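Local coordinates for protein N5-Carboxyaminoimidazole ribonucleotide synthetase (Staphylococcus aureus subsp. aureus, PDB 3ORQ) that catalyses the ATP-dependent carboxylation of 5-aminoimidazole ribonucleotide with bicarbonate to give N5-carboxyaminoimidazole ribonucleotide in purine biosynthesis, at residues N190-V195 with F258-N263. Residues are numbered along the deposited sequence; the frame is centred on the assembly and turned at random.
Sequences NIKKEV and FFIDSN. With ADP (adenosine-5'-diphosphate), chain D.
Ile191 and Glu194 meet the ring of Phe259 on the nucleotide side of two neighbouring strands of the large antiparallel sheet, here within the ATP-grasp domain, and the three side chains form part of the ADP pocket. The tight part lies against the nucleotide. The CD1 methyl of Ile191 sits over one face of the Phe259 ring in a CH-pi contact, 3.5 Å from the ring centroid and offset toward the rim. Ile191 CD1 is also 3.3 Å from C2 of the ADP adenine, so the methyl touches both base and ring, and CZ of Phe259 itself comes up to N7 of ADP. Glu194 runs alongside Phe259, chain extended beyond CG (chi2 -178°), and Glu194 OE2 lies at the ring edge, 3.2 Å from Phe259 CE1. The carboxylate takes a hydrogen bond from each ribose hydroxyl, O2' through OE1 and O3' through OE2, with His217 adding a weak bond to OE1.

Underneath, the backbones knit the strands together: Val195 and Phe258 exchange a pair of N-H...O=C bonds, and Ile260 N donates to Lys193 O at 2.9 Å. On the opposite face from Glu194 and Phe259, Val195 CG2 packs on Phe258 CB, while the Phe258 ring continues onto helix 234-245 and the neighbouring strand 266-272. Ile231 meets Val195, Lys193 and Ile260 there.

Toward Asn190 the contact becomes looser and solvent-exposed. The chain turns a corner at Lys192, whose N still donates to Ile260 O, but beyond it Ser262 N makes merely a weak, bent bond to Asn190 O. Lys192 lays its aliphatic part across Ile260 and carries its amine to Asn264. CG of Lys192, placed between its backbone N and carbonyl carbon (chi1 63°), comes within 3.5 Å of Ile260 CD1.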
ATOM      1  N   ASN A 190       5.125  -5.445  38.200  1.00 30.33           N
ATOM      2  CA  ASN A 190       4.184  -6.509  37.902  1.00 31.62           C
ATOM      3  C   ASN A 190       3.159  -6.001  36.881  1.00 30.67           C
ATOM      4  O   ASN A 190       2.104  -5.468  37.250  1.00 29.95           O
ATOM      5  CB  ASN A 190       3.495  -6.994  39.186  1.00 34.78           C
ATOM      6  CG  ASN A 190       2.626  -8.230  38.959  1.00 37.32           C
ATOM      7  OD1 ASN A 190       1.680  -8.476  39.709  1.00 40.53           O
ATOM      8  ND2 ASN A 190       2.947  -9.012  37.923  1.00 36.88           N
ATOM      9  N   ILE A 191       3.487  -6.167  35.601  1.00 30.74           N
ATOM     10  CA  ILE A 191       2.713  -5.598  34.485  1.00 29.55           C
ATOM     11  C   ILE A 191       1.588  -6.517  34.012  1.00 28.24           C
ATOM     12  O   ILE A 191       1.834  -7.691  33.749  1.00 27.56           O
ATOM     13  CB  ILE A 191       3.632  -5.345  33.308  1.00 30.18           C
ATOM     14  CG1 ILE A 191       4.689  -4.321  33.704  1.00 33.41           C
ATOM     15  CG2 ILE A 191       2.824  -4.895  32.050  1.00 29.16           C
ATOM     16  CD1 ILE A 191       5.618  -3.981  32.564  1.00 37.52           C
ATOM     17  N   LYS A 192       0.363  -5.997  33.902  1.00 26.27           N
ATOM     18  CA  LYS A 192      -0.731  -6.836  33.386  1.00 27.10           C
ATOM     19  C   LYS A 192      -0.973  -6.641  31.878  1.00 27.16           C
ATOM     20  O   LYS A 192      -1.328  -7.584  31.177  1.00 28.59           O
ATOM     21  CB  LYS A 192      -2.032  -6.689  34.188  1.00 27.75           C
ATOM     22  CG  LYS A 192      -2.629  -5.317  34.150  1.00 31.64           C
ATOM     23  CD  LYS A 192      -3.894  -5.200  35.004  1.00 37.23           C
ATOM     24  CE  LYS A 192      -5.139  -5.114  34.136  1.00 38.84           C
ATOM     25  NZ  LYS A 192      -6.364  -4.889  34.958  1.00 42.19           N
ATOM     26  N   LYS A 193      -0.783  -5.425  31.386  1.00 25.91           N
ATOM     27  CA  LYS A 193      -0.891  -5.156  29.957  1.00 24.53           C
ATOM     28  C   LYS A 193       0.158  -4.138  29.532  1.00 21.18           C
ATOM     29  O   LYS A 193       0.537  -3.266  30.309  1.00 19.30           O
ATOM     30  CB  LYS A 193      -2.294  -4.622  29.627  1.00 27.08           C
ATOM     31  CG  LYS A 193      -3.413  -5.660  29.588  1.00 28.63           C
ATOM     32  CD  LYS A 193      -3.872  -5.881  28.170  1.00 31.47           C
ATOM     33  CE  LYS A 193      -5.376  -6.095  28.098  1.00 34.37           C
ATOM     34  NZ  LYS A 193      -5.849  -7.416  28.606  1.00 36.20           N
ATOM     35  N   GLU A 194       0.638  -4.276  28.302  1.00 20.09           N
ATOM     36  CA  GLU A 194       1.387  -3.204  27.644  1.00 18.82           C
ATOM     37  C   GLU A 194       0.612  -2.606  26.489  1.00 17.80           C
ATOM     38  O   GLU A 194      -0.020  -3.327  25.706  1.00 17.52           O
ATOM     39  CB  GLU A 194       2.727  -3.696  27.144  1.00 18.74           C
ATOM     40  CG  GLU A 194       3.653  -4.145  28.269  1.00 21.51           C
ATOM     41  CD  GLU A 194       4.969  -4.576  27.756  1.00 21.00           C
ATOM     42  OE1 GLU A 194       5.248  -5.773  27.828  1.00 25.41           O
ATOM     43  OE2 GLU A 194       5.717  -3.731  27.240  1.00 22.30           O
ATOM     44  N   VAL A 195       0.652  -1.284  26.381  1.00 15.60           N
ATOM     45  CA  VAL A 195       0.004  -0.614  25.267  1.00 13.85           C
ATOM     46  C   VAL A 195       0.958   0.391  24.671  1.00 13.38           C
ATOM     47  O   VAL A 195       1.984   0.735  25.284  1.00 12.19           O
ATOM     48  CB  VAL A 195      -1.334   0.117  25.652  1.00 12.26           C
ATOM     49  CG1 VAL A 195      -2.320  -0.869  26.225  1.00 12.18           C
ATOM     50  CG2 VAL A 195      -1.084   1.294  26.598  1.00 12.46           C
ATOM     51  N   PHE A 258       3.861   2.149  26.780  1.00 11.06           N
ATOM     52  CA  PHE A 258       3.443   2.286  28.178  1.00 12.27           C
ATOM     53  C   PHE A 258       3.321   0.934  28.880  1.00 14.27           C
ATOM     54  O   PHE A 258       3.004  -0.070  28.260  1.00 13.75           O
ATOM     55  CB  PHE A 258       2.059   2.944  28.312  1.00 11.52           C
ATOM     56  CG  PHE A 258       1.931   4.292  27.672  1.00  9.23           C
ATOM     57  CD1 PHE A 258       1.733   4.406  26.305  1.00  7.74           C
ATOM     58  CD2 PHE A 258       1.916   5.444  28.449  1.00  8.55           C
ATOM     59  CE1 PHE A 258       1.572   5.663  25.709  1.00  9.29           C
ATOM     60  CE2 PHE A 258       1.767   6.688  27.885  1.00  9.57           C
ATOM     61  CZ  PHE A 258       1.582   6.801  26.493  1.00 11.41           C
ATOM     62  N   PHE A 259       3.515   0.952  30.199  1.00 15.68           N
ATOM     63  CA  PHE A 259       3.194  -0.177  31.040  1.00 17.10           C
ATOM     64  C   PHE A 259       1.911   0.093  31.826  1.00 17.89           C
ATOM     65  O   PHE A 259       1.678   1.206  32.307  1.00 19.84           O
ATOM     66  CB  PHE A 259       4.337  -0.453  32.036  1.00 16.43           C
ATOM     67  CG  PHE A 259       5.636  -0.817  31.397  1.00 16.84           C
ATOM     68  CD1 PHE A 259       5.673  -1.468  30.163  1.00 18.97           C
ATOM     69  CD2 PHE A 259       6.836  -0.515  32.032  1.00 17.50           C
ATOM     70  CE1 PHE A 259       6.893  -1.817  29.558  1.00 18.59           C
ATOM     71  CE2 PHE A 259       8.068  -0.859  31.442  1.00 19.59           C
ATOM     72  CZ  PHE A 259       8.091  -1.530  30.201  1.00 17.45           C
ATOM     73  N   ILE A 260       1.076  -0.919  31.975  1.00 18.34           N
ATOM     74  CA  ILE A 260       0.061  -0.817  33.007  1.00 20.88           C
ATOM     75  C   ILE A 260       0.255  -1.872  34.141  1.00 23.52           C
ATOM     76  O   ILE A 260       0.365  -3.076  33.873  1.00 25.01           O
ATOM     77  CB  ILE A 260      -1.374  -0.767  32.432  1.00 24.06           C
ATOM     78  CG1 ILE A 260      -2.103  -2.060  32.718  1.00 26.24           C
ATOM     79  CG2 ILE A 260      -1.452  -0.289  30.903  1.00 19.00           C
ATOM     80  CD1 ILE A 260      -3.183  -1.860  33.733  1.00 28.39           C
ATOM     81  N   ASP A 261       0.319  -1.385  35.385  1.00 24.03           N
ATOM     82  CA  ASP A 261       0.424  -2.186  36.643  1.00 26.80           C
ATOM     83  C   ASP A 261      -0.491  -3.375  36.813  1.00 27.30           C
ATOM     84  O   ASP A 261      -1.507  -3.481  36.152  1.00 28.14           O
ATOM     85  CB  ASP A 261       0.084  -1.289  37.863  1.00 28.02           C
ATOM     86  CG  ASP A 261       1.300  -0.823  38.575  1.00 34.76           C
ATOM     87  OD1 ASP A 261       2.416  -1.069  38.049  1.00 41.15           O
ATOM     88  OD2 ASP A 261       1.163  -0.235  39.659  1.00 40.10           O
ATOM     89  N   SER A 262      -0.161  -4.219  37.791  1.00 28.87           N
ATOM     90  CA  SER A 262      -1.140  -5.141  38.381  1.00 29.73           C
ATOM     91  C   SER A 262      -2.311  -4.351  38.990  1.00 30.85           C
ATOM     92  O   SER A 262      -3.425  -4.865  39.122  1.00 29.71           O
ATOM     93  CB  SER A 262      -0.476  -6.002  39.445  1.00 30.59           C
ATOM     94  OG  SER A 262       0.138  -5.191  40.431  1.00 32.16           O
ATOM     95  N   ASN A 263      -2.038  -3.090  39.321  1.00 32.33           N
ATOM     96  CA  ASN A 263      -3.025  -2.179  39.902  1.00 33.18           C
ATOM     97  C   ASN A 263      -3.596  -1.119  38.959  1.00 33.71           C
ATOM     98  O   ASN A 263      -4.093  -0.078  39.405  1.00 34.23           O
ATOM     99  CB  ASN A 263      -2.452  -1.521  41.154  1.00 32.56           C
ATOM    100  CG  ASN A 263      -2.770  -2.304  42.399  1.00 34.76           C
ATOM    101  OD1 ASN A 263      -3.752  -2.013  43.086  1.00 35.99           O
ATOM    102  ND2 ASN A 263      -1.975  -3.334  42.678  1.00 34.41           N
TER
HETATM  103  PB  ADP D 376      13.618  -2.644  24.132  1.00 59.68           P
HETATM  104  O1B ADP D 376      13.940  -1.177  24.006  1.00 61.31           O
HETATM  105  O2B ADP D 376      12.344  -3.162  23.524  1.00 59.04           O
HETATM  106  O3B ADP D 376      14.812  -3.499  23.810  1.00 68.35           O
HETATM  107  PA  ADP D 376      12.277  -2.295  26.617  1.00 65.60           P
HETATM  108  O1A ADP D 376      12.926  -1.415  27.656  1.00 65.52           O
HETATM  109  O2A ADP D 376      11.188  -1.712  25.753  1.00 66.43           O
HETATM  110  O3A ADP D 376      13.439  -2.951  25.701  1.00 69.90           O
HETATM  111  O5' ADP D 376      11.682  -3.622  27.296  1.00 61.87           O
HETATM  112  C5' ADP D 376      11.257  -4.729  26.520  1.00 59.69           C
HETATM  113  C4' ADP D 376      10.232  -5.517  27.317  1.00 61.94           C
HETATM  114  O4' ADP D 376      10.789  -5.968  28.579  1.00 62.13           O
HETATM  115  C3' ADP D 376       8.992  -4.693  27.673  1.00 61.80           C
HETATM  116  O3' ADP D 376       7.975  -4.700  26.665  1.00 63.69           O
HETATM  117  C2' ADP D 376       8.511  -5.372  28.946  1.00 59.11           C
HETATM  118  O2' ADP D 376       7.605  -6.417  28.640  1.00 54.48           O
HETATM  119  C1' ADP D 376       9.775  -5.925  29.595  1.00 58.57           C
HETATM  120  N9  ADP D 376      10.152  -4.896  30.590  1.00 55.95           N
HETATM  121  C8  ADP D 376      11.030  -3.893  30.377  1.00 54.27           C
HETATM  122  N7  ADP D 376      11.138  -3.083  31.459  1.00 53.00           N
HETATM  123  C5  ADP D 376      10.309  -3.610  32.396  1.00 53.77           C
HETATM  124  C6  ADP D 376       9.952  -3.257  33.795  1.00 52.32           C
HETATM  125  N6  ADP D 376      10.521  -2.163  34.372  1.00 48.05           N
HETATM  126  N1  ADP D 376       9.044  -4.042  34.421  1.00 52.71           N
HETATM  127  C2  ADP D 376       8.476  -5.118  33.825  1.00 54.80           C
HETATM  128  N3  ADP D 376       8.752  -5.502  32.555  1.00 55.38           N
HETATM  129  C4  ADP D 376       9.650  -4.791  31.818  1.00 53.52           C